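PDB 6FSK: DyP-type peroxidase from Pleurotus ostreatus PC15, which is a heme b peroxidase of the dye-decolorizing family, probably using hydrogen peroxide to oxidise dyes and, at a non-canonical site, Mn(II). Local coordinates for residues K18-T29 with S165-V176; M38-K46 with A73-H81. The protein carries 1 engineered substitution. One frame throughout, in Å; residues are numbered along the deposited sequence.

Contact 1 (K18-T29 with S165-V176); sequences KRTETYFFFDVT and SISEVTHVRGDV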
loop_
_atom_site.group_PDB
_atom_site.type_symbol
_atom_site.label_atom_id
_atom_site.label_comp_id
_atom_site.label_asym_id
_atom_site.label_seq_id
_atom_site.Cartn_x
_atom_site.Cartn_y
_atom_site.Cartn_z
ATOM N N LYS A 18 -9.628 -8.557 -8.885
ATOM C CA LYS A 18 -10.030 -7.453 -9.769
ATOM C C LYS A 18 -9.189 -7.273 -11.003
ATOM O O LYS A 18 -7.942 -7.439 -10.983
ATOM C CB LYS A 18 -9.933 -6.185 -8.930
ATOM C CG LYS A 18 -8.541 -5.973 -8.289
ATOM C CD LYS A 18 -8.549 -4.928 -7.163
ATOM C CE LYS A 18 -7.197 -4.702 -6.490
ATOM N NZ LYS A 18 -7.359 -3.927 -5.238
ATOM N N ARG A 19 -9.836 -6.768 -12.034
ATOM C CA ARG A 19 -9.213 -6.084 -13.125
ATOM C C ARG A 19 -9.468 -4.569 -13.051
ATOM O O ARG A 19 -8.705 -3.768 -13.639
ATOM C CB ARG A 19 -9.727 -6.659 -14.462
ATOM C CG ARG A 19 -9.179 -8.086 -14.655
ATOM C CD ARG A 19 -9.522 -8.712 -16.007
ATOM N NE ARG A 19 -9.125 -7.961 -17.197
ATOM C CZ ARG A 19 -9.841 -7.008 -17.807
ATOM N NH1 ARG A 19 -11.040 -6.593 -17.377
ATOM N NH2 ARG A 19 -9.331 -6.424 -18.882
ATOM N N THR A 20 -10.579 -4.189 -12.363
ATOM C CA THR A 20 -10.982 -2.790 -12.197
ATOM C C THR A 20 -11.640 -2.626 -10.842
ATOM O O THR A 20 -12.169 -3.581 -10.260
ATOM C CB THR A 20 -11.839 -2.275 -13.348
ATOM O OG1 THR A 20 -12.072 -0.871 -13.252
ATOM C CG2 THR A 20 -13.170 -3.023 -13.422
ATOM N N GLU A 21 -11.549 -1.437 -10.315
ATOM C CA GLU A 21 -12.062 -1.144 -8.972
ATOM C C GLU A 21 -12.466 0.302 -8.880
ATOM O O GLU A 21 -11.690 1.176 -9.256
ATOM C CB GLU A 21 -11.005 -1.522 -7.892
ATOM C CG GLU A 21 -11.492 -1.464 -6.467
ATOM C CD GLU A 21 -10.467 -2.042 -5.499
ATOM O OE1 GLU A 21 -9.282 -1.929 -5.803
ATOM O OE2 GLU A 21 -10.914 -2.566 -4.416
ATOM N N THR A 22 -13.634 0.575 -8.290
ATOM C CA THR A 22 -14.050 1.914 -7.977
ATOM C C THR A 22 -14.145 2.134 -6.479
ATOM O O THR A 22 -14.776 1.357 -5.760
ATOM C CB THR A 22 -15.358 2.243 -8.667
ATOM O OG1 THR A 22 -15.128 2.231 -10.086
ATOM C CG2 THR A 22 -15.872 3.592 -8.248
ATOM N N TYR A 23 -13.555 3.257 -6.035
ATOM C CA TYR A 23 -13.629 3.722 -4.671
ATOM C C TYR A 23 -14.584 4.924 -4.619
ATOM O O TYR A 23 -14.291 5.958 -5.255
ATOM C CB TYR A 23 -12.292 4.059 -4.059
ATOM C CG TYR A 23 -11.342 2.920 -3.886
ATOM C CD1 TYR A 23 -10.515 2.520 -4.910
ATOM C CD2 TYR A 23 -11.264 2.254 -2.632
ATOM C CE1 TYR A 23 -9.611 1.462 -4.755
ATOM C CE2 TYR A 23 -10.412 1.182 -2.460
ATOM C CZ TYR A 23 -9.575 0.798 -3.514
ATOM O OH TYR A 23 -8.691 -0.287 -3.268
ATOM N N PHE A 24 -15.710 4.743 -3.934
ATOM C CA PHE A 24 -16.745 5.748 -3.816
ATOM C C PHE A 24 -16.689 6.376 -2.408
ATOM O O PHE A 24 -17.036 5.750 -1.370
ATOM C CB PHE A 24 -18.106 5.118 -4.095
ATOM C CG PHE A 24 -19.281 6.033 -3.974
ATOM C CD1 PHE A 24 -19.600 6.821 -5.098
ATOM C CD2 PHE A 24 -20.025 6.152 -2.783
ATOM C CE1 PHE A 24 -20.719 7.692 -5.028
ATOM C CE2 PHE A 24 -21.147 7.046 -2.712
ATOM C CZ PHE A 24 -21.447 7.787 -3.827
ATOM N N PHE A 25 -16.230 7.625 -2.337
ATOM C CA PHE A 25 -16.031 8.331 -1.075
ATOM C C PHE A 25 -17.260 9.194 -0.747
ATOM O O PHE A 25 -17.744 9.920 -1.604
ATOM C CB PHE A 25 -14.785 9.206 -1.122
ATOM C CG PHE A 25 -13.528 8.439 -1.418
ATOM C CD1 PHE A 25 -12.879 7.820 -0.383
ATOM C CD2 PHE A 25 -12.979 8.361 -2.671
ATOM C CE1 PHE A 25 -11.677 7.106 -0.609
ATOM C CE2 PHE A 25 -11.803 7.618 -2.899
ATOM C CZ PHE A 25 -11.187 6.985 -1.873
ATOM N N PHE A 26 -17.796 9.035 0.460
ATOM C CA PHE A 26 -19.079 9.625 0.794
ATOM C C PHE A 26 -19.054 10.319 2.118
ATOM O O PHE A 26 -18.174 10.108 3.023
ATOM C CB PHE A 26 -20.166 8.553 0.746
ATOM C CG PHE A 26 -20.049 7.511 1.841
ATOM C CD1 PHE A 26 -20.655 7.668 3.052
ATOM C CD2 PHE A 26 -19.395 6.333 1.606
ATOM C CE1 PHE A 26 -20.559 6.691 4.013
ATOM C CE2 PHE A 26 -19.273 5.369 2.548
ATOM C CZ PHE A 26 -19.858 5.541 3.759
ATOM N N ASP A 27 -20.068 11.191 2.294
ATOM C CA ASP A 27 -20.439 11.783 3.578
ATOM C C ASP A 27 -21.848 11.271 3.907
ATOM O O ASP A 27 -22.641 10.944 3.033
ATOM C CB ASP A 27 -20.500 13.260 3.575
ATOM C CG ASP A 27 -19.205 13.903 3.448
ATOM O OD1 ASP A 27 -18.159 13.382 3.976
ATOM O OD2 ASP A 27 -19.169 15.006 2.783
ATOM N N VAL A 28 -22.059 11.044 5.211
ATOM C CA VAL A 28 -23.364 10.683 5.785
ATOM C C VAL A 28 -24.123 11.961 5.979
ATOM O O VAL A 28 -23.656 12.839 6.693
ATOM C CB VAL A 28 -23.208 9.959 7.147
ATOM C CG1 VAL A 28 -24.620 9.626 7.691
ATOM C CG2 VAL A 28 -22.453 8.637 6.940
ATOM N N THR A 29 -25.312 12.059 5.361
ATOM C CA THR A 29 -26.144 13.266 5.481
ATOM C C THR A 29 -27.352 13.112 6.448
ATOM O O THR A 29 -27.839 14.127 6.958
ATOM C CB THR A 29 -26.621 13.780 4.102
ATOM O OG1 THR A 29 -27.315 12.760 3.420
ATOM C CG2 THR A 29 -25.433 14.201 3.228
ATOM N N SER A 165 -29.290 9.193 1.954
ATOM C CA SER A 165 -28.668 9.273 3.257
ATOM C C SER A 165 -27.163 9.478 3.244
ATOM O O SER A 165 -26.563 9.677 4.276
ATOM C CB SER A 165 -28.962 8.002 4.061
ATOM O OG SER A 165 -28.460 6.882 3.404
ATOM N N ILE A 166 -26.587 9.431 2.043
ATOM C CA ILE A 166 -25.182 9.823 1.901
ATOM C C ILE A 166 -25.064 10.716 0.673
ATOM O O ILE A 166 -25.929 10.670 -0.230
ATOM C CB ILE A 166 -24.275 8.586 1.721
ATOM C CG1 ILE A 166 -24.477 7.816 0.383
ATOM C CG2 ILE A 166 -24.375 7.642 2.938
ATOM C CD1 ILE A 166 -23.742 6.526 0.171
ATOM N N SER A 167 -23.907 11.361 0.552
ATOM C CA SER A 167 -23.607 12.068 -0.680
ATOM C C SER A 167 -22.209 11.763 -1.142
ATOM O O SER A 167 -21.339 11.468 -0.298
ATOM C CB SER A 167 -23.777 13.495 -0.312
ATOM O OG SER A 167 -22.829 14.374 -0.747
ATOM N N GLU A 168 -22.030 11.768 -2.448
ATOM C CA GLU A 168 -20.719 11.517 -3.061
ATOM C C GLU A 168 -19.815 12.715 -2.797
ATOM O O GLU A 168 -20.173 13.873 -3.106
ATOM C CB GLU A 168 -20.843 11.254 -4.567
ATOM C CG GLU A 168 -19.430 11.100 -5.162
ATOM C CD GLU A 168 -19.439 10.754 -6.680
ATOM O OE1 GLU A 168 -20.494 10.570 -7.334
ATOM O OE2 GLU A 168 -18.328 10.639 -7.214
ATOM N N VAL A 169 -18.611 12.457 -2.249
ATOM C CA VAL A 169 -17.541 13.433 -2.181
ATOM C C VAL A 169 -16.815 13.388 -3.542
ATOM O O VAL A 169 -16.553 14.425 -4.162
ATOM C CB VAL A 169 -16.597 13.213 -0.972
ATOM C CG1 VAL A 169 -15.422 14.184 -1.093
ATOM C CG2 VAL A 169 -17.392 13.446 0.338
ATOM N N THR A 170 -16.372 12.197 -3.907
ATOM C CA THR A 170 -15.750 11.935 -5.160
ATOM C C THR A 170 -15.637 10.455 -5.355
ATOM O O THR A 170 -16.027 9.622 -4.431
ATOM C CB THR A 170 -14.343 12.585 -5.327
ATOM O OG1 THR A 170 -13.982 12.535 -6.722
ATOM C CG2 THR A 170 -13.312 11.817 -4.464
ATOM N N HIS A 171 -15.208 10.018 -6.536
ATOM C CA HIS A 171 -14.907 8.582 -6.713
ATOM C C HIS A 171 -13.640 8.499 -7.566
ATOM O O HIS A 171 -13.340 9.415 -8.359
ATOM C CB HIS A 171 -16.061 7.727 -7.297
ATOM C CG HIS A 171 -16.411 8.009 -8.719
ATOM N ND1 HIS A 171 -17.333 8.963 -9.100
ATOM C CD2 HIS A 171 -16.036 7.387 -9.842
ATOM C CE1 HIS A 171 -17.451 8.942 -10.415
ATOM N NE2 HIS A 171 -16.737 7.949 -10.876
ATOM N N VAL A 172 -12.881 7.439 -7.378
ATOM C CA VAL A 172 -11.726 7.139 -8.196
ATOM C C VAL A 172 -11.794 5.726 -8.764
ATOM O O VAL A 172 -12.408 4.842 -8.160
ATOM C CB VAL A 172 -10.409 7.359 -7.423
ATOM C CG1 VAL A 172 -10.239 8.756 -6.898
ATOM C CG2 VAL A 172 -10.279 6.367 -6.303
ATOM N N ARG A 173 -11.201 5.518 -9.924
ATOM C CA ARG A 173 -11.216 4.218 -10.554
ATOM C C ARG A 173 -9.796 3.735 -10.795
ATOM O O ARG A 173 -8.958 4.492 -11.305
ATOM C CB ARG A 173 -11.993 4.206 -11.849
ATOM C CG ARG A 173 -12.315 2.792 -12.360
ATOM C CD ARG A 173 -13.015 2.888 -13.717
ATOM N NE ARG A 173 -12.050 3.187 -14.747
ATOM C CZ ARG A 173 -12.318 3.639 -15.973
ATOM N NH1 ARG A 173 -13.600 3.805 -16.412
ATOM N NH2 ARG A 173 -11.345 3.791 -16.815
ATOM N N GLY A 174 -9.566 2.484 -10.544
ATOM C CA GLY A 174 -8.318 1.806 -10.881
ATOM C C GLY A 174 -8.597 0.777 -11.989
ATOM O O GLY A 174 -9.702 0.171 -12.090
ATOM N N ASP A 175 -7.575 0.522 -12.780
ATOM C CA ASP A 175 -7.598 -0.436 -13.834
ATOM C C ASP A 175 -6.237 -1.077 -13.970
ATOM O O ASP A 175 -5.220 -0.349 -14.022
ATOM C CB ASP A 175 -7.890 0.287 -15.132
ATOM C CG ASP A 175 -9.279 0.902 -15.127
ATOM O OD1 ASP A 175 -10.261 0.095 -15.330
ATOM O OD2 ASP A 175 -9.388 2.130 -14.960
ATOM N N VAL A 176 -6.195 -2.394 -14.005
ATOM C CA VAL A 176 -4.901 -3.037 -14.229
ATOM C C VAL A 176 -4.367 -2.646 -15.617
ATOM O O VAL A 176 -5.117 -2.230 -16.526
ATOM C CB VAL A 176 -4.976 -4.573 -14.023
ATOM C CG1 VAL A 176 -5.438 -4.902 -12.585
ATOM C CG2 VAL A 176 -5.772 -5.225 -15.121
HETATM O O HOH W 1 -9.650 -2.331 -16.407
#
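Phe25 and Thr170 form a hydrogen-bonded pair between antiparallel strands 20-28 and 166-175. They belong to the sheet of the DyP alpha+beta barrel domain, a ferredoxin-like fold. Strand 166-175 is outermost; strand 134-140 pairs with the other edge of strand 20-28. Phe25 CB is 3.6 Å from Thr170 O. CG is turned away from the carbonyl carbon (chi1 -58°), which lays the ring alongside Thr170. CD2 then meets Thr170 CG2 at 3.9 Å. CE2 reaches Val172 CG2, which sits at the ring edge. Phe242 and Phe128 also meet the Phe25 ring, Phe128 edge-to-face. Between Phe25 and Phe26 the register slips by one residue: Val169, the extra residue, and Thr170 share Phe25 as partner, a classic beta bulge. Val169 N donates to Phe25 O (2.8 Å), and Phe25 N donates to Thr170 O. Phe24 points to the other face of the sheet. Its CE1 and CZ lie against Glu168 CB, and its CE2 edge meets Ile166 CD1 at 3.9 Å. Glu168 also takes a bond from His171 ND1 to its OE2 (2.7 Å), in the plane of the imidazole. At the far end Thr20 OG1 is close to both Gly174 O (2.8 Å) and Asp175 OD1 (2.9 Å). Asp175 OD1 also has His143 as a partner. Arg173 grips Asp175 OD2 side-on with NE and NH2. Water 1 donates to both Asp175 OD1 (2.7 Å) and Arg19 O.

Contact 2 (M38-K46 with A73-H81); sequences MAHFIPHIK and AAVNVSFSH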
loop_
_atom_site.group_PDB
_atom_site.type_symbol
_atom_site.label_atom_id
_atom_site.label_comp_id
_atom_site.label_asym_id
_atom_site.label_seq_id
_atom_site.Cartn_x
_atom_site.Cartn_y
_atom_site.Cartn_z
ATOM N N MET A 38 -28.211 0.816 5.908
ATOM C CA MET A 38 -27.087 -0.070 6.146
ATOM C C MET A 38 -27.577 -1.490 6.326
ATOM O O MET A 38 -26.961 -2.455 5.888
ATOM C CB MET A 38 -26.285 0.304 7.345
ATOM C CG MET A 38 -25.232 1.363 7.064
ATOM S SD MET A 38 -23.876 0.864 5.974
ATOM C CE MET A 38 -22.985 -0.367 6.957
ATOM N N ALA A 39 -28.739 -1.661 6.906
ATOM C CA ALA A 39 -29.243 -3.043 7.002
ATOM C C ALA A 39 -29.444 -3.799 5.744
ATOM O O ALA A 39 -29.274 -5.008 5.683
ATOM C CB ALA A 39 -30.535 -3.027 7.831
ATOM N N HIS A 40 -29.804 -3.082 4.680
ATOM C CA HIS A 40 -29.950 -3.627 3.414
ATOM C C HIS A 40 -28.650 -3.781 2.662
ATOM O O HIS A 40 -28.552 -4.613 1.788
ATOM C CB HIS A 40 -30.884 -2.747 2.599
ATOM C CG HIS A 40 -32.281 -2.832 3.095
ATOM N ND1 HIS A 40 -32.844 -1.869 3.891
ATOM C CD2 HIS A 40 -33.169 -3.853 3.026
ATOM C CE1 HIS A 40 -34.067 -2.254 4.225
ATOM N NE2 HIS A 40 -34.275 -3.459 3.726
ATOM N N PHE A 41 -27.666 -2.945 2.991
ATOM C CA PHE A 41 -26.341 -3.005 2.376
ATOM C C PHE A 41 -25.527 -4.201 2.886
ATOM O O PHE A 41 -24.851 -4.851 2.098
ATOM C CB PHE A 41 -25.608 -1.704 2.677
ATOM C CG PHE A 41 -24.171 -1.624 2.130
ATOM C CD1 PHE A 41 -23.834 -2.098 0.882
ATOM C CD2 PHE A 41 -23.229 -1.077 2.911
ATOM C CE1 PHE A 41 -22.533 -1.980 0.400
ATOM C CE2 PHE A 41 -21.926 -0.923 2.434
ATOM C CZ PHE A 41 -21.604 -1.449 1.207
ATOM N N ILE A 42 -25.583 -4.488 4.173
ATOM C CA ILE A 42 -24.665 -5.437 4.771
ATOM C C ILE A 42 -24.624 -6.808 4.104
ATOM O O ILE A 42 -23.561 -7.380 3.878
ATOM C CB ILE A 42 -24.876 -5.495 6.319
ATOM C CG1 ILE A 42 -24.372 -4.246 6.985
ATOM C CG2 ILE A 42 -24.201 -6.767 6.930
ATOM C CD1 ILE A 42 -24.946 -3.998 8.367
ATOM N N PRO A 43 -25.769 -7.400 3.682
ATOM C CA PRO A 43 -25.729 -8.691 3.007
ATOM C C PRO A 43 -25.019 -8.747 1.672
ATOM O O PRO A 43 -24.736 -9.831 1.202
ATOM C CB PRO A 43 -27.228 -9.061 2.831
ATOM C CG PRO A 43 -27.890 -8.260 3.795
ATOM C CD PRO A 43 -27.146 -6.987 3.979
ATOM N N HIS A 44 -24.732 -7.573 1.053
ATOM C CA HIS A 44 -23.917 -7.476 -0.134
ATOM C C HIS A 44 -22.388 -7.525 0.107
ATOM O O HIS A 44 -21.647 -7.727 -0.875
ATOM C CB HIS A 44 -24.169 -6.134 -0.795
ATOM C CG HIS A 44 -25.460 -6.062 -1.534
ATOM N ND1 HIS A 44 -26.648 -5.670 -0.960
ATOM C CD2 HIS A 44 -25.735 -6.354 -2.819
ATOM C CE1 HIS A 44 -27.621 -5.747 -1.859
ATOM N NE2 HIS A 44 -27.090 -6.132 -3.006
ATOM N N ILE A 45 -21.944 -7.382 1.336
ATOM C CA ILE A 45 -20.476 -7.223 1.612
ATOM C C ILE A 45 -19.742 -8.537 1.450
ATOM O O ILE A 45 -20.236 -9.568 1.952
ATOM C CB ILE A 45 -20.254 -6.614 2.982
ATOM C CG1 ILE A 45 -20.822 -5.220 3.004
ATOM C CG2 ILE A 45 -18.761 -6.567 3.384
ATOM C CD1 ILE A 45 -20.867 -4.575 4.340
ATOM N N LYS A 46 -18.640 -8.540 0.697
ATOM C CA LYS A 46 -17.869 -9.765 0.515
ATOM C C LYS A 46 -17.029 -10.080 1.752
ATOM O O LYS A 46 -16.275 -9.221 2.272
ATOM C CB LYS A 46 -16.933 -9.573 -0.658
ATOM C CG LYS A 46 -16.096 -10.772 -1.078
ATOM C CD LYS A 46 -16.911 -11.988 -1.531
ATOM C CE LYS A 46 -17.832 -11.730 -2.695
ATOM N NZ LYS A 46 -18.683 -12.945 -3.139
ATOM N N ALA A 73 -19.529 -8.293 -9.134
ATOM C CA ALA A 73 -18.467 -7.527 -8.501
ATOM C C ALA A 73 -18.659 -7.624 -6.993
ATOM O O ALA A 73 -19.781 -7.786 -6.482
ATOM C CB ALA A 73 -18.549 -6.094 -8.942
ATOM N N ALA A 74 -17.560 -7.438 -6.268
ATOM C CA ALA A 74 -17.528 -7.576 -4.830
ATOM C C ALA A 74 -17.387 -6.236 -4.167
ATOM O O ALA A 74 -16.733 -5.332 -4.719
ATOM C CB ALA A 74 -16.375 -8.430 -4.423
ATOM N N VAL A 75 -17.939 -6.128 -2.964
ATOM C CA VAL A 75 -17.999 -4.817 -2.313
ATOM C C VAL A 75 -17.544 -4.890 -0.887
ATOM O O VAL A 75 -17.846 -5.880 -0.149
ATOM C CB VAL A 75 -19.442 -4.240 -2.354
ATOM C CG1 VAL A 75 -20.396 -5.111 -1.630
ATOM C CG2 VAL A 75 -19.527 -2.849 -1.766
ATOM N N ASN A 76 -16.812 -3.882 -0.453
ATOM C CA ASN A 76 -16.400 -3.720 0.952
ATOM C C ASN A 76 -16.683 -2.252 1.341
ATOM O O ASN A 76 -17.024 -1.377 0.491
ATOM C CB ASN A 76 -14.891 -3.994 1.180
ATOM C CG ASN A 76 -14.552 -5.447 1.534
ATOM O OD1 ASN A 76 -13.450 -5.679 2.043
ATOM N ND2 ASN A 76 -15.462 -6.411 1.292
ATOM N N VAL A 77 -16.573 -1.934 2.629
ATOM C CA VAL A 77 -16.920 -0.637 3.176
ATOM C C VAL A 77 -15.986 -0.259 4.316
ATOM O O VAL A 77 -15.599 -1.155 5.107
ATOM C CB VAL A 77 -18.409 -0.520 3.657
ATOM C CG1 VAL A 77 -18.647 -1.396 4.916
ATOM C CG2 VAL A 77 -18.769 0.934 3.961
ATOM N N SER A 78 -15.610 1.017 4.483
ATOM C CA SER A 78 -14.683 1.402 5.512
ATOM C C SER A 78 -15.011 2.818 5.951
ATOM O O SER A 78 -15.543 3.581 5.139
ATOM C CB SER A 78 -13.255 1.214 4.980
ATOM O OG SER A 78 -12.258 1.089 5.968
ATOM N N PHE A 79 -14.767 3.121 7.205
ATOM C CA PHE A 79 -15.200 4.378 7.787
ATOM C C PHE A 79 -14.076 5.147 8.394
ATOM O O PHE A 79 -13.205 4.594 9.131
ATOM C CB PHE A 79 -16.252 4.123 8.911
ATOM C CG PHE A 79 -17.530 3.601 8.412
ATOM C CD1 PHE A 79 -18.524 4.476 8.000
ATOM C CD2 PHE A 79 -17.727 2.260 8.278
ATOM C CE1 PHE A 79 -19.703 3.999 7.471
ATOM C CE2 PHE A 79 -18.927 1.744 7.772
ATOM C CZ PHE A 79 -19.902 2.644 7.332
ATOM N N SER A 80 -14.071 6.480 8.168
ATOM C CA SER A 80 -13.065 7.298 8.782
ATOM C C SER A 80 -13.421 7.701 10.199
ATOM O O SER A 80 -14.531 7.513 10.642
ATOM C CB SER A 80 -12.870 8.593 7.961
ATOM O OG SER A 80 -14.055 9.424 8.130
ATOM N N HIS A 81 -12.478 8.343 10.882
ATOM C CA HIS A 81 -12.758 8.813 12.233
ATOM C C HIS A 81 -13.833 9.858 12.207
ATOM O O HIS A 81 -14.752 9.805 13.006
ATOM C CB HIS A 81 -11.525 9.340 12.860
ATOM C CG HIS A 81 -11.785 10.005 14.189
ATOM N ND1 HIS A 81 -12.038 9.301 15.343
ATOM C CD2 HIS A 81 -11.873 11.302 14.505
ATOM C CE1 HIS A 81 -12.225 10.149 16.346
ATOM N NE2 HIS A 81 -12.106 11.373 15.869
HETATM O O HOH W 2 -19.567 -8.430 -2.427
#
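Ala74 CB rests on the aliphatic part of Lys46, 4.0 Å from its CB. The lysine bends at chi2 (61°) and chi3 (59°), which brings CE back over the same methyl. Its NZ ends in a salt bridge with Asp54. Here the end of helix 31-41 and the turn after it pack on strand 74-80 of the ferredoxin-like sheet. Val75 comes next and is held at both backbone ends. Its N donates to water 2, and that water donates to His44 O. Its O accepts Lys46 N at 2.9 Å, nearly straight at the hydrogen (165°). Val75 CG2 touches the edge of the Phe41 ring at CE1 (3.8 Å). The Asn76 amide uses ND2 twice. One bond returns to Val75 O from above the carbonyl plane; the other goes to a lone pair of Lys46 O (3.1 Å). Asn76 OD1 accepts from Asp11 N. Val77 turns toward the helix. Its CB meets Phe41 CE2 (3.7 Å), and its CG1 meets Ile45 CD1 (3.9 Å). Ile45 CG1 also lies over the rim of one face of the Phe41 ring. Phe79 closes the row: Met38 CE approaches the edge of its ring at CZ, and Phe482 stands against the same ring. Val75 O thus takes two donors, and directional bonds fix the Lys46 backbone against the strand. The apolar contacts of Met38, Phe41 and Ile45 with Val77 and Phe79 are non-directional.

Contacts 1 and 2 sit on one antiparallel sheet, with centres about 12 Å apart. Strand 134-140 lies between strands 20-28 and 74-80. Phe26 CZ of contact 1 packs on Phe79 CE1 of contact 2 at 4.0 Å. Helix 31-41 follows strand 20-28 directly, and its Phe34 touches Phe26, Val28 and Ile166. Both segments of contact 2 fall in the chain between the two strands of contact 1. Contact 1 is the one that approaches the heme-binding residues, without touching the heme; contact 2 lies away from them. The Lys18 side chain is about 13 Å from the heme and about 9 Å from the side chain of heme-binding Arg355. The Tyr23 side chain is about 8 Å from that of heme-binding Phe382.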